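Local coordinates for glycerol-3-phosphate dehydrogenase [NAD(P)+] (Coxiella burnetii, PDB 3K96), which probably catalyses the NAD(P)H-dependent reduction of dihydroxyacetone phosphate to sn-glycerol 3-phosphate, the precursor for phospholipid synthesis, at residues 132-137 with 214-219; 138-143 with 314-319; 156-161 with 207-212. All blocks are in the same frame, centred on the assembly; numbering follows the deposited sequence.

Contact 1: 132-137 with 214-219; sequences GTKGLA and SVKNIL
Ser214 sits directly against the loop that follows strand 128-131: its CB lies 3.6 Å from Gly135 CA. Glycine suits the backbone angles there, at which a CB would jam against the carbonyl O of Lys134. The same methylene reaches past Gly135 to the backbone N and the CG of Leu136. With chi1 at 73°, OG takes the crowded position between the backbone N and the carbonyl carbon and hydrogen-bonds to Leu211 O in the preceding turn, leaving CB against Gly135 CA. Ser214 O accepts a hydrogen bond from a water 3.0 Å away, which itself accepts from Leu136 N at 2.8 Å, joining two backbones that share no direct hydrogen bond.

Lys216 starts between its own N and carbonyl carbon (chi1 64°) and bends at chi2 (136°), which carries its chain over to Lys134. The two cross obliquely, Lys216 CE lying 3.8 Å from CD of the extended Lys134. Their NZ atoms end 4.3 Å apart, and one water accepts from both, at 3.0 Å from Lys134 NZ and 2.6 Å from Lys216 NZ. Asn217 follows with a weak bond from Lys216 NZ to its OD1, 3.2 Å long, and its ND2 bonds weakly to Asn310. The helix is kinked at Asn217 and Ile218, where Ile218 N bonds weakly to Val215 O.

Asp269 forms a salt bridge with Lys134 and only a long, weak ion pair with Lys216, whose NZ also bonds Thr273. Lys134 is predicted to bind both NADPH and sn-glycerol 3-phosphate, and Lys216 to act as the proton acceptor. Two lysines sharing a water beside Asp269 and Thr273 are consistent with a site where a substrate oxygen could be held near the predicted proton acceptor, assembled where the nucleotide-binding and helical domains meet.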
loop_
_atom_site.group_PDB
_atom_site.type_symbol
_atom_site.label_atom_id
_atom_site.label_comp_id
_atom_site.label_asym_id
_atom_site.label_seq_id
_atom_site.Cartn_x
_atom_site.Cartn_y
_atom_site.Cartn_z
ATOM N N GLY A 132 19.293 3.777 11.526
ATOM C CA GLY A 132 18.187 2.990 10.994
ATOM C C GLY A 132 16.974 3.147 11.894
ATOM O O GLY A 132 15.889 2.618 11.582
ATOM N N THR A 133 17.161 3.846 13.023
ATOM C CA THR A 133 16.067 4.146 13.961
ATOM C C THR A 133 14.964 4.936 13.254
ATOM O O THR A 133 15.249 5.777 12.415
ATOM C CB THR A 133 16.586 5.020 15.124
ATOM O OG1 THR A 133 17.672 4.349 15.781
ATOM C CG2 THR A 133 15.479 5.364 16.128
ATOM N N LYS A 134 13.711 4.676 13.612
ATOM C CA LYS A 134 12.544 5.387 13.044
ATOM C C LYS A 134 11.694 5.902 14.205
ATOM O O LYS A 134 11.410 5.172 15.137
ATOM C CB LYS A 134 11.693 4.443 12.177
ATOM C CG LYS A 134 12.457 3.794 11.025
ATOM C CD LYS A 134 11.602 2.769 10.272
ATOM C CE LYS A 134 12.414 2.064 9.208
ATOM N NZ LYS A 134 11.693 0.982 8.512
ATOM N N GLY A 135 11.325 7.160 14.150
ATOM C CA GLY A 135 10.544 7.780 15.190
ATOM C C GLY A 135 11.239 9.011 15.754
ATOM O O GLY A 135 12.455 9.158 15.661
ATOM N N LEU A 136 10.466 9.886 16.368
ATOM C CA LEU A 136 11.021 11.070 16.981
ATOM C C LEU A 136 11.677 10.708 18.311
ATOM O O LEU A 136 11.281 9.743 18.960
ATOM C CB LEU A 136 9.920 12.094 17.210
ATOM C CG LEU A 136 9.250 12.624 15.957
ATOM C CD1 LEU A 136 8.068 13.556 16.341
ATOM C CD2 LEU A 136 10.287 13.359 15.075
ATOM N N ALA A 137 12.686 11.461 18.712
ATOM C CA ALA A 137 13.349 11.208 19.989
ATOM C C ALA A 137 12.669 12.005 21.091
ATOM O O ALA A 137 11.777 12.817 20.840
ATOM C CB ALA A 137 14.862 11.585 19.922
ATOM N N SER A 214 8.599 8.197 11.116
ATOM C CA SER A 214 8.144 8.442 12.480
ATOM C C SER A 214 6.616 8.312 12.609
ATOM O O SER A 214 6.086 8.345 13.710
ATOM C CB SER A 214 8.590 9.833 12.948
ATOM O OG SER A 214 7.826 10.854 12.306
ATOM N N VAL A 215 5.930 8.169 11.485
ATOM C CA VAL A 215 4.472 8.043 11.489
ATOM C C VAL A 215 3.949 6.645 11.111
ATOM O O VAL A 215 2.870 6.269 11.520
ATOM C CB VAL A 215 3.868 9.060 10.533
ATOM C CG1 VAL A 215 2.343 8.919 10.470
ATOM C CG2 VAL A 215 4.240 10.470 10.979
ATOM N N LYS A 216 4.727 5.853 10.374
ATOM C CA LYS A 216 4.212 4.580 9.879
ATOM C C LYS A 216 3.720 3.596 10.943
ATOM O O LYS A 216 2.745 2.896 10.703
ATOM C CB LYS A 216 5.223 3.864 9.007
ATOM C CG LYS A 216 6.468 3.476 9.751
ATOM C CD LYS A 216 6.839 2.106 9.393
ATOM C CE LYS A 216 7.964 1.601 10.254
ATOM N NZ LYS A 216 7.881 0.105 10.243
ATOM N N ASN A 217 4.384 3.529 12.098
ATOM C CA ASN A 217 3.970 2.599 13.149
ATOM C C ASN A 217 2.692 3.013 13.851
ATOM O O ASN A 217 1.997 2.182 14.400
ATOM C CB ASN A 217 5.058 2.407 14.179
ATOM C CG ASN A 217 6.209 1.583 13.660
ATOM O OD1 ASN A 217 6.053 0.740 12.762
ATOM N ND2 ASN A 217 7.368 1.789 14.247
ATOM N N ILE A 218 2.421 4.307 13.854
ATOM C CA ILE A 218 1.194 4.843 14.392
ATOM C C ILE A 218 0.059 4.349 13.473
ATOM O O ILE A 218 -0.999 3.892 13.931
ATOM C CB ILE A 218 1.197 6.390 14.345
ATOM C CG1 ILE A 218 2.375 6.981 15.168
ATOM C CG2 ILE A 218 -0.154 6.921 14.824
ATOM C CD1 ILE A 218 2.564 8.507 14.976
ATOM N N LEU A 219 0.293 4.427 12.171
ATOM C CA LEU A 219 -0.710 3.972 11.192
ATOM C C LEU A 219 -0.876 2.449 11.259
ATOM O O LEU A 219 -1.975 1.933 11.055
ATOM C CB LEU A 219 -0.368 4.457 9.787
ATOM C CG LEU A 219 -0.234 5.991 9.718
ATOM C CD1 LEU A 219 0.132 6.483 8.308
ATOM C CD2 LEU A 219 -1.502 6.676 10.203
HETATM O O HOH W 1 10.407 -0.524 10.735
HETATM O O HOH W 2 7.737 9.272 16.045
#

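Contact 2: 138-143 with 314-319; sequences KGSRLL and VHALAQ
No ring or amide plane stands between Ser140 and its partners Ala316 and Leu317; the imidazole of this helix segment, that of His315, belongs to another side of the helix. Gln319 CG lies 4.2 Å above one of its faces, displaced toward the rim, and the ring also stacks with His332 and meets Phe329 with planes at about 60°, both on helix 326-336. Within 314-319 the side chains that meet Ser140 are aliphatic, Ala316 and Leu317. Ser140 OG touches Ala316 CB at 3.5 Å, and Ser140 CB lies 4.1 Å from Leu317 CB. Leu317 CD1 comes to 3.9 Å from Ser140 O.

Ser140 follows a type II turn through Lys138 and Gly139, which is part of a G1 beta bulge, Ser140 and Arg141 both facing Ala137. This bulge stands between strand 128-131 of the Rossmann-type domain and helix 143-151, and it places Ser140 against helix 307-320 of the C-terminal helical domain. Gln313 on that helix accepts the N-H of Ser140 with OE1. Beyond the bulge, Arg141 turns from the interface to salt bridges with Glu145 and Glu150, and Leu142 occupies the N-cap position of helix 143-151.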
loop_
_atom_site.group_PDB
_atom_site.type_symbol
_atom_site.label_atom_id
_atom_site.label_comp_id
_atom_site.label_asym_id
_atom_site.label_seq_id
_atom_site.Cartn_x
_atom_site.Cartn_y
_atom_site.Cartn_z
ATOM N N LYS A 138 13.109 11.765 22.315
ATOM C CA LYS A 138 12.617 12.461 23.502
ATOM C C LYS A 138 12.473 13.961 23.234
ATOM O O LYS A 138 13.397 14.596 22.737
ATOM C CB LYS A 138 13.597 12.219 24.650
ATOM C CG LYS A 138 13.221 12.848 26.003
ATOM C CD LYS A 138 14.242 12.429 27.091
ATOM C CE LYS A 138 13.909 13.044 28.451
ATOM N NZ LYS A 138 12.520 12.703 28.889
ATOM N N GLY A 139 11.303 14.516 23.549
ATOM C CA GLY A 139 11.034 15.930 23.304
ATOM C C GLY A 139 10.487 16.199 21.903
ATOM O O GLY A 139 10.466 17.347 21.434
ATOM N N SER A 140 10.012 15.146 21.243
ATOM C CA SER A 140 9.512 15.265 19.890
ATOM C C SER A 140 10.592 15.810 18.964
ATOM O O SER A 140 10.311 16.641 18.106
ATOM C CB SER A 140 8.280 16.172 19.851
ATOM O OG SER A 140 7.280 15.639 20.685
ATOM N N ARG A 141 11.821 15.312 19.107
ATOM C CA ARG A 141 12.926 15.798 18.290
ATOM C C ARG A 141 13.237 14.909 17.095
ATOM O O ARG A 141 13.247 13.692 17.202
ATOM C CB ARG A 141 14.193 15.946 19.159
ATOM C CG ARG A 141 14.006 16.920 20.320
ATOM C CD ARG A 141 15.218 16.930 21.260
ATOM N NE ARG A 141 16.422 17.495 20.650
ATOM C CZ ARG A 141 17.627 17.459 21.220
ATOM N NH1 ARG A 141 17.789 16.891 22.412
ATOM N NH2 ARG A 141 18.669 18.007 20.616
ATOM N N LEU A 142 13.465 15.536 15.943
ATOM C CA LEU A 142 13.867 14.806 14.761
ATOM C C LEU A 142 15.247 14.238 15.082
ATOM O O LEU A 142 16.034 14.868 15.774
ATOM C CB LEU A 142 13.889 15.689 13.510
ATOM C CG LEU A 142 12.522 15.861 12.829
ATOM C CD1 LEU A 142 11.679 16.848 13.612
ATOM C CD2 LEU A 142 12.680 16.320 11.412
ATOM N N LEU A 143 15.516 13.038 14.598
ATOM C CA LEU A 143 16.748 12.373 14.912
ATOM C C LEU A 143 17.959 13.121 14.424
ATOM O O LEU A 143 18.957 13.154 15.141
ATOM C CB LEU A 143 16.729 10.936 14.408
ATOM C CG LEU A 143 15.576 10.068 14.977
ATOM C CD1 LEU A 143 15.459 8.748 14.260
ATOM C CD2 LEU A 143 15.712 9.858 16.470
ATOM N N VAL A 314 4.747 12.223 18.140
ATOM C CA VAL A 314 4.207 12.870 16.968
ATOM C C VAL A 314 2.991 13.698 17.330
ATOM O O VAL A 314 2.824 14.808 16.816
ATOM C CB VAL A 314 3.893 11.856 15.844
ATOM C CG1 VAL A 314 3.115 12.512 14.720
ATOM C CG2 VAL A 314 5.187 11.254 15.330
ATOM N N HIS A 315 2.165 13.189 18.233
ATOM C CA HIS A 315 0.973 13.939 18.675
ATOM C C HIS A 315 1.420 15.273 19.273
ATOM O O HIS A 315 0.867 16.315 18.942
ATOM C CB HIS A 315 0.165 13.151 19.698
ATOM C CG HIS A 315 -1.086 13.850 20.151
ATOM N ND1 HIS A 315 -1.193 14.473 21.376
ATOM C CD2 HIS A 315 -2.278 14.018 19.541
ATOM C CE1 HIS A 315 -2.402 14.995 21.500
ATOM N NE2 HIS A 315 -3.079 14.735 20.396
ATOM N N ALA A 316 2.442 15.245 20.126
ATOM C CA ALA A 316 2.939 16.475 20.729
ATOM C C ALA A 316 3.475 17.418 19.656
ATOM O O ALA A 316 3.246 18.618 19.715
ATOM C CB ALA A 316 4.025 16.178 21.793
ATOM N N LEU A 317 4.177 16.876 18.667
ATOM C CA LEU A 317 4.734 17.699 17.603
ATOM C C LEU A 317 3.614 18.299 16.750
ATOM O O LEU A 317 3.655 19.476 16.408
ATOM C CB LEU A 317 5.683 16.889 16.719
ATOM C CG LEU A 317 6.392 17.680 15.638
ATOM C CD1 LEU A 317 7.448 18.586 16.282
ATOM C CD2 LEU A 317 7.032 16.759 14.620
ATOM N N ALA A 318 2.622 17.492 16.409
ATOM C CA ALA A 318 1.493 17.970 15.606
ATOM C C ALA A 318 0.790 19.114 16.317
ATOM O O ALA A 318 0.431 20.125 15.710
ATOM C CB ALA A 318 0.521 16.840 15.322
ATOM N N GLN A 319 0.590 18.973 17.616
ATOM C CA GLN A 319 -0.059 20.039 18.340
ATOM C C GLN A 319 0.800 21.283 18.481
ATOM O O GLN A 319 0.273 22.381 18.434
ATOM C CB GLN A 319 -0.542 19.571 19.688
ATOM C CG GLN A 319 -1.770 18.712 19.558
ATOM C CD GLN A 319 -2.547 18.660 20.843
ATOM O OE1 GLN A 319 -1.972 18.680 21.942
ATOM N NE2 GLN A 319 -3.864 18.607 20.725
#

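Contact 3: 156-161 with 207-212; sequences MAVISG and IGVELC
Val158 and Ser160, alternate residues on one face of strand 156-160, both touch Val209 on helix 206-228. The strand belongs to the Rossmann-type sheet, running parallel to 128-131 on one side and antiparallel to 174-180 on the other; the helix is the first of the C-terminal, helical part of the chain.

The apolar packing converges on a single methyl group. Val209 has CG1 anti to its backbone N (chi1 168°), which sends that branch toward the strand. There it lies 3.7 Å from Val158 CG1 and 4.0 Å from Val158 CG2, so it meets both methyls of the valine as the two side chains slide past each other in opposite directions. Ser160 adds its CB to the same methyl, at 3.6 Å. Trp131, on the adjacent strand, packs against Val158 and also against Glu210, whose carboxylate is hydrogen-bonded to His144.

The polar link is indirect, for no direct hydrogen bond joins strand to helix. Instead a water spans them. The first torsion of Ser160 (chi1 -161°) brings OG to within 3.1 Å of this water, which donates to Val209 O at 2.9 Å.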
loop_
_atom_site.group_PDB
_atom_site.type_symbol
_atom_site.label_atom_id
_atom_site.label_comp_id
_atom_site.label_asym_id
_atom_site.label_seq_id
_atom_site.Cartn_x
_atom_site.Cartn_y
_atom_site.Cartn_z
ATOM N N MET A 156 25.797 13.039 8.314
ATOM C CA MET A 156 24.693 12.230 8.808
ATOM C C MET A 156 23.936 11.543 7.681
ATOM O O MET A 156 23.948 12.016 6.563
ATOM C CB MET A 156 23.690 13.134 9.513
ATOM C CG MET A 156 24.186 13.818 10.724
ATOM S SD MET A 156 22.818 14.626 11.571
ATOM C CE MET A 156 22.445 16.094 10.601
ATOM N N ALA A 157 23.263 10.441 7.999
ATOM C CA ALA A 157 22.479 9.704 7.013
ATOM C C ALA A 157 21.421 8.855 7.689
ATOM O O ALA A 157 21.605 8.419 8.824
ATOM C CB ALA A 157 23.377 8.800 6.152
ATOM N N VAL A 158 20.322 8.630 6.969
ATOM C CA VAL A 158 19.232 7.792 7.443
ATOM C C VAL A 158 18.946 6.736 6.397
ATOM O O VAL A 158 18.924 7.019 5.207
ATOM C CB VAL A 158 17.943 8.596 7.738
ATOM C CG1 VAL A 158 17.519 9.401 6.536
ATOM C CG2 VAL A 158 16.788 7.660 8.204
ATOM N N ILE A 159 18.782 5.500 6.845
ATOM C CA ILE A 159 18.456 4.397 5.962
ATOM C C ILE A 159 17.059 3.932 6.405
ATOM O O ILE A 159 16.838 3.644 7.586
ATOM C CB ILE A 159 19.491 3.282 6.045
ATOM C CG1 ILE A 159 19.255 2.259 4.933
ATOM C CG2 ILE A 159 19.477 2.640 7.437
ATOM C CD1 ILE A 159 20.318 1.171 4.884
ATOM N N SER A 160 16.130 3.886 5.455
ATOM C CA SER A 160 14.743 3.573 5.745
ATOM C C SER A 160 13.998 3.021 4.554
ATOM O O SER A 160 14.128 3.521 3.455
ATOM C CB SER A 160 14.045 4.845 6.188
ATOM O OG SER A 160 12.856 4.569 6.891
ATOM N N GLY A 161 13.227 1.971 4.790
ATOM C CA GLY A 161 12.417 1.355 3.742
ATOM C C GLY A 161 11.686 0.124 4.243
ATOM O O GLY A 161 11.771 -0.203 5.436
ATOM N N ILE A 207 14.877 14.828 5.807
ATOM C CA ILE A 207 13.782 15.191 6.688
ATOM C C ILE A 207 12.484 14.453 6.333
ATOM O O ILE A 207 11.809 13.966 7.216
ATOM C CB ILE A 207 13.589 16.709 6.782
ATOM C CG1 ILE A 207 12.592 17.030 7.871
ATOM C CG2 ILE A 207 13.158 17.300 5.436
ATOM C CD1 ILE A 207 12.816 18.376 8.491
ATOM N N GLY A 208 12.188 14.319 5.052
ATOM C CA GLY A 208 10.988 13.626 4.625
ATOM C C GLY A 208 11.058 12.161 5.006
ATOM O O GLY A 208 10.077 11.590 5.477
ATOM N N VAL A 209 12.229 11.551 4.797
ATOM C CA VAL A 209 12.440 10.156 5.133
ATOM C C VAL A 209 12.224 9.929 6.634
ATOM O O VAL A 209 11.555 8.976 7.050
ATOM C CB VAL A 209 13.871 9.656 4.673
ATOM C CG1 VAL A 209 14.198 8.307 5.270
ATOM C CG2 VAL A 209 13.948 9.600 3.141
ATOM N N GLU A 210 12.772 10.812 7.454
ATOM C CA GLU A 210 12.617 10.697 8.892
ATOM C C GLU A 210 11.169 10.807 9.321
ATOM O O GLU A 210 10.699 10.030 10.109
ATOM C CB GLU A 210 13.378 11.811 9.599
ATOM C CG GLU A 210 14.882 11.618 9.659
ATOM C CD GLU A 210 15.557 12.815 10.333
ATOM O OE1 GLU A 210 15.923 12.702 11.505
ATOM O OE2 GLU A 210 15.658 13.886 9.706
ATOM N N LEU A 211 10.485 11.818 8.832
ATOM C CA LEU A 211 9.119 12.035 9.232
ATOM C C LEU A 211 8.178 10.905 8.778
ATOM O O LEU A 211 7.280 10.516 9.518
ATOM C CB LEU A 211 8.664 13.420 8.778
ATOM C CG LEU A 211 9.343 14.540 9.581
ATOM C CD1 LEU A 211 9.015 15.880 8.955
ATOM C CD2 LEU A 211 8.914 14.502 11.080
ATOM N N CYS A 212 8.414 10.361 7.589
ATOM C CA CYS A 212 7.616 9.229 7.107
ATOM C C CYS A 212 7.788 8.073 8.056
ATOM O O CYS A 212 6.821 7.417 8.447
ATOM C CB CYS A 212 8.053 8.800 5.703
ATOM S SG CYS A 212 7.444 9.848 4.415
HETATM O O HOH W 3 12.706 7.003 8.805
#

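How the contacts relate
Along the chain the segments run 132-137, 138-143, 156-161, 207-212, 214-219 and 314-319, so contact 3 is nested within the loops closed by the other two, while contacts 1 and 2 cross. Their centres lie about 11 Å (1 and 2), 10 Å (1 and 3) and 15 Å (2 and 3) apart. Contacts 1 and 3 share helix 206-228; contacts 1 and 2 divide the loop between strand 128-131 and helix 143-151. A weak hydrogen bond from Lys134 to Gly161 O ties contact 1 to contact 3, and Leu142 packs on Ile207 between contacts 2 and 3. Together they join the Rossmann-type sheet to the helical domain, with the predicted substrate site at this junction.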